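Local coordinates for putative oxidoreductase (Mycobacterium avium, PDB 3QHA), which probably catalyses an NAD(P)-dependent oxidation or reduction of an alcohol or hydroxy acid, as in the 3-hydroxyisobutyrate dehydrogenase family, at residues G19-G24 and D63-V68; M30-T35 and A55-T60. One frame throughout, in Å; residues are numbered along the deposited sequence.

Contact 1: G19-G24 and D63-V68; sequences GYIGLG and DSVADV
Ile21 reaches from the end of strand 18-21 to two valines of the short, weakly bonded helix at about 65-68. Its terminal CD1 meets CG1 of Val65 at 3.6 Å, the two side chains crossing at about a right angle, while one carbon further back its CG1 lies 4.0 Å from CG1 of Val68. Ile21 therefore touches both valines through a single branch. In Ile21 that branch starts beside the backbone N, CG1 anti to the carbonyl carbon (chi1 -61°), and an extended chi2 of 176° carries CD1 on to Val65. Val68 uses the same methyl twice: its CG1 also rests 3.9 Å from CA of Gly19, where the backbones come nearest, CA to CA 5.8 Å. Gly19 has no side chain, and the Val68 methyl packs directly against its CA. No hydrogen bond crosses between the segments; the join is apolar, and Val87 of helix 81-92 and Tyr44 of strand 41-44 add to the packing.

Behind the valines, the helix start is fixed by Ser64 at the N-cap, whose OG accepts from Asp67 N at 3.1 Å. Asp67 in turn offers the anti lone pair of OD2 to Asp63 N in a nearly straight bond (3.2 Å, 168°), tying Asp63, just before the N-cap, to Asp67 in the first turn. Beyond Ile21 the chain runs into Gly22 and Gly24, consistent with the glycine-rich turn of a Rossmann fold, with helix 65-68 packed on the first strand of the dinucleotide-binding sheet.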
# COMPACT_ATOMS: atom_id res chain seq x y z
N GLY B 19 12.67 -30.47 5.16
CA GLY B 19 13.77 -30.31 4.21
C GLY B 19 13.66 -28.96 3.52
O GLY B 19 12.55 -28.48 3.28
N TYR B 20 14.79 -28.34 3.21
CA TYR B 20 14.80 -27.07 2.48
C TYR B 20 15.87 -27.06 1.39
O TYR B 20 17.05 -27.26 1.67
CB TYR B 20 14.99 -25.88 3.43
CG TYR B 20 14.27 -24.64 2.92
CD1 TYR B 20 13.08 -24.22 3.51
CD2 TYR B 20 14.75 -23.93 1.83
CE1 TYR B 20 12.41 -23.10 3.04
CE2 TYR B 20 14.08 -22.81 1.36
CZ TYR B 20 12.91 -22.40 1.96
OH TYR B 20 12.25 -21.30 1.49
N ILE B 21 15.44 -26.80 0.16
CA ILE B 21 16.35 -26.71 -0.98
C ILE B 21 16.30 -25.28 -1.53
O ILE B 21 15.24 -24.79 -1.91
CB ILE B 21 15.98 -27.72 -2.08
CG1 ILE B 21 16.08 -29.15 -1.53
CG2 ILE B 21 16.88 -27.56 -3.29
CD1 ILE B 21 15.64 -30.22 -2.50
N GLY B 22 17.47 -24.63 -1.56
CA GLY B 22 17.60 -23.24 -2.00
C GLY B 22 17.69 -22.27 -0.84
O GLY B 22 16.67 -21.95 -0.22
N LEU B 23 18.90 -21.80 -0.54
CA LEU B 23 19.14 -20.91 0.60
C LEU B 23 19.55 -19.51 0.14
O LEU B 23 20.55 -18.95 0.60
CB LEU B 23 20.23 -21.50 1.52
CG LEU B 23 19.95 -22.90 2.08
CD1 LEU B 23 21.14 -23.41 2.87
CD2 LEU B 23 18.70 -22.90 2.94
N GLY B 24 18.77 -18.94 -0.77
CA GLY B 24 18.99 -17.59 -1.26
C GLY B 24 18.41 -16.55 -0.32
O GLY B 24 18.24 -16.81 0.88
N ASP B 63 24.02 -33.60 1.95
CA ASP B 63 25.13 -33.75 1.01
C ASP B 63 24.66 -33.53 -0.43
O ASP B 63 25.47 -33.27 -1.32
CB ASP B 63 25.74 -35.15 1.14
CG ASP B 63 26.43 -35.37 2.48
OD1 ASP B 63 27.06 -34.42 3.00
OD2 ASP B 63 26.36 -36.50 3.01
N SER B 64 23.35 -33.64 -0.64
CA SER B 64 22.78 -33.59 -1.98
C SER B 64 21.27 -33.40 -1.91
O SER B 64 20.66 -33.52 -0.84
CB SER B 64 23.09 -34.89 -2.73
OG SER B 64 22.51 -36.01 -2.07
N VAL B 65 20.66 -33.09 -3.06
CA VAL B 65 19.20 -33.02 -3.16
C VAL B 65 18.57 -34.38 -2.85
O VAL B 65 17.51 -34.45 -2.23
CB VAL B 65 18.76 -32.54 -4.56
CG1 VAL B 65 17.24 -32.62 -4.70
CG2 VAL B 65 19.24 -31.12 -4.82
N ALA B 66 19.23 -35.45 -3.27
CA ALA B 66 18.76 -36.81 -3.02
C ALA B 66 18.74 -37.15 -1.53
O ALA B 66 17.88 -37.90 -1.07
CB ALA B 66 19.62 -37.82 -3.78
N ASP B 67 19.70 -36.59 -0.79
CA ASP B 67 19.77 -36.74 0.66
C ASP B 67 18.55 -36.10 1.34
O ASP B 67 17.98 -36.66 2.27
CB ASP B 67 21.07 -36.12 1.19
CG ASP B 67 21.41 -36.54 2.61
OD1 ASP B 67 20.72 -37.43 3.17
OD2 ASP B 67 22.37 -35.99 3.17
N VAL B 68 18.17 -34.92 0.85
CA VAL B 68 17.05 -34.16 1.42
C VAL B 68 15.71 -34.89 1.28
O VAL B 68 14.80 -34.68 2.08
CB VAL B 68 16.94 -32.75 0.77
CG1 VAL B 68 15.78 -31.96 1.35
CG2 VAL B 68 18.24 -31.98 0.95

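Contact 2: M30-T35 and A55-T60; sequences MATRMT and AEAGAT
Thr35 faces the loop 55-60 with its methyl and CB, and most of the tight packing is here. Its CG2 lies 3.8 Å from both the N and the CB of Ala59, while its CB comes to 3.5 Å from the carbonyl O of Ala57. With chi1 at 58°, OG1 sits between the backbone N and the carbonyl carbon and CG2 is left beside the N, anti to the carbonyl carbon. OG1 turns back into its own segment and donates to Thr32 O, a carbonyl that also accepts from Thr35 N; the modelled OG1 to O distance of 2.5 Å is short and its exact length doubtful. The hydroxyl approaches 17° from the carbonyl plane. Leu54 and Val41 close the inner side, both touching Ala59.

Toward solvent the contact thins out. Thr32 CG2 only just meets Ala57 CB, at 4.4 Å, and the OG1 of Thr32 bonds to Ala28 O within its own helix. Gly58, exposed, presents backbone alone: it ends helix 48-55 in a Schellman motif, and its positive phi of 105° swings the chain around toward strand 60-61.

The two segments thus join the C-terminal ends of helices 27-33 and 48-55, which pack on the same sheet. Without a hydrogen bond between them, they meet through methyl groups and backbone, and the hydroxyls of Thr32 and Thr35 bond within their own stretch of chain, so shape rather than polar pairing sets the fit.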
# COMPACT_ATOMS: atom_id res chain seq x y z
N MET B 30 13.77 -18.17 5.71
CA MET B 30 12.75 -19.20 5.93
C MET B 30 13.34 -20.43 6.61
O MET B 30 12.85 -20.85 7.66
CB MET B 30 12.08 -19.63 4.62
CG MET B 30 10.65 -19.17 4.49
SD MET B 30 9.83 -19.93 3.08
CE MET B 30 10.40 -18.85 1.78
N ALA B 31 14.38 -20.99 6.01
CA ALA B 31 15.01 -22.20 6.55
C ALA B 31 15.60 -21.93 7.94
O ALA B 31 15.62 -22.82 8.79
CB ALA B 31 16.08 -22.71 5.60
N THR B 32 16.08 -20.71 8.16
CA THR B 32 16.59 -20.30 9.47
C THR B 32 15.48 -20.30 10.52
O THR B 32 15.70 -20.73 11.66
CB THR B 32 17.24 -18.90 9.41
OG1 THR B 32 18.31 -18.91 8.46
CG2 THR B 32 17.80 -18.51 10.77
N ARG B 33 14.30 -19.82 10.15
CA ARG B 33 13.13 -19.86 11.03
C ARG B 33 12.77 -21.31 11.37
O ARG B 33 12.40 -21.62 12.51
CB ARG B 33 11.93 -19.16 10.37
CG ARG B 33 10.58 -19.38 11.05
CD ARG B 33 10.53 -18.75 12.44
NE ARG B 33 9.24 -18.95 13.09
CZ ARG B 33 8.95 -18.58 14.34
NH1 ARG B 33 9.87 -17.99 15.10
NH2 ARG B 33 7.74 -18.81 14.84
N MET B 34 12.91 -22.20 10.39
CA MET B 34 12.60 -23.62 10.57
C MET B 34 13.57 -24.38 11.49
O MET B 34 13.26 -25.50 11.90
CB MET B 34 12.54 -24.33 9.22
CG MET B 34 11.37 -23.89 8.36
SD MET B 34 11.31 -24.77 6.80
CE MET B 34 10.04 -23.85 5.93
N THR B 35 14.72 -23.80 11.83
CA THR B 35 15.61 -24.43 12.82
C THR B 35 14.98 -24.45 14.21
O THR B 35 15.40 -25.21 15.08
CB THR B 35 17.00 -23.75 12.90
OG1 THR B 35 16.84 -22.37 13.23
CG2 THR B 35 17.74 -23.88 11.58
N ALA B 55 24.08 -23.94 9.09
CA ALA B 55 24.77 -24.90 9.96
C ALA B 55 24.90 -24.35 11.37
O ALA B 55 24.57 -25.04 12.34
CB ALA B 55 26.14 -25.24 9.39
N GLU B 56 25.35 -23.10 11.50
CA GLU B 56 25.54 -22.50 12.82
C GLU B 56 24.26 -21.93 13.44
O GLU B 56 24.29 -21.38 14.54
CB GLU B 56 26.68 -21.46 12.80
CG GLU B 56 26.47 -20.23 11.93
CD GLU B 56 27.77 -19.47 11.67
OE1 GLU B 56 28.86 -20.06 11.81
OE2 GLU B 56 27.69 -18.27 11.32
N ALA B 57 23.13 -22.10 12.74
CA ALA B 57 21.81 -21.85 13.31
C ALA B 57 21.16 -23.14 13.83
O ALA B 57 20.11 -23.09 14.46
CB ALA B 57 20.91 -21.20 12.26
N GLY B 58 21.80 -24.28 13.56
CA GLY B 58 21.34 -25.58 14.07
C GLY B 58 20.66 -26.48 13.05
O GLY B 58 20.05 -27.49 13.42
N ALA B 59 20.76 -26.13 11.77
CA ALA B 59 20.19 -26.95 10.71
C ALA B 59 21.12 -28.12 10.40
O ALA B 59 22.34 -28.01 10.57
CB ALA B 59 19.96 -26.11 9.46
N THR B 60 20.56 -29.24 9.96
CA THR B 60 21.36 -30.35 9.46
C THR B 60 21.68 -30.07 7.99
O THR B 60 20.84 -29.56 7.25
CB THR B 60 20.63 -31.70 9.58
OG1 THR B 60 20.20 -31.90 10.93
CG2 THR B 60 21.55 -32.85 9.16

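Contacts 1 and 2 lie about 12 Å apart, centre to centre, within the same NAD-binding domain, where strand 18-21 is followed directly by helix 27-33. In sequence, both segments of contact 2 fall between the two segments of contact 1. Tyr20, whose side chain starts away from 63-68, packs on helix 27-33 and the residue just after it: its CG lies 3.8 Å from CB of Ala31 and its CD1 3.8 Å from SD of Met34, while Leu23 CD2 meets the same Ala31 CB at 3.7 Å. The turn with Gly22 and Gly24 leads from the strand of contact 1 to helix 27-33 of contact 2, consistent with a place for the NAD(P) pyrophosphate as in Rossmann-fold relatives.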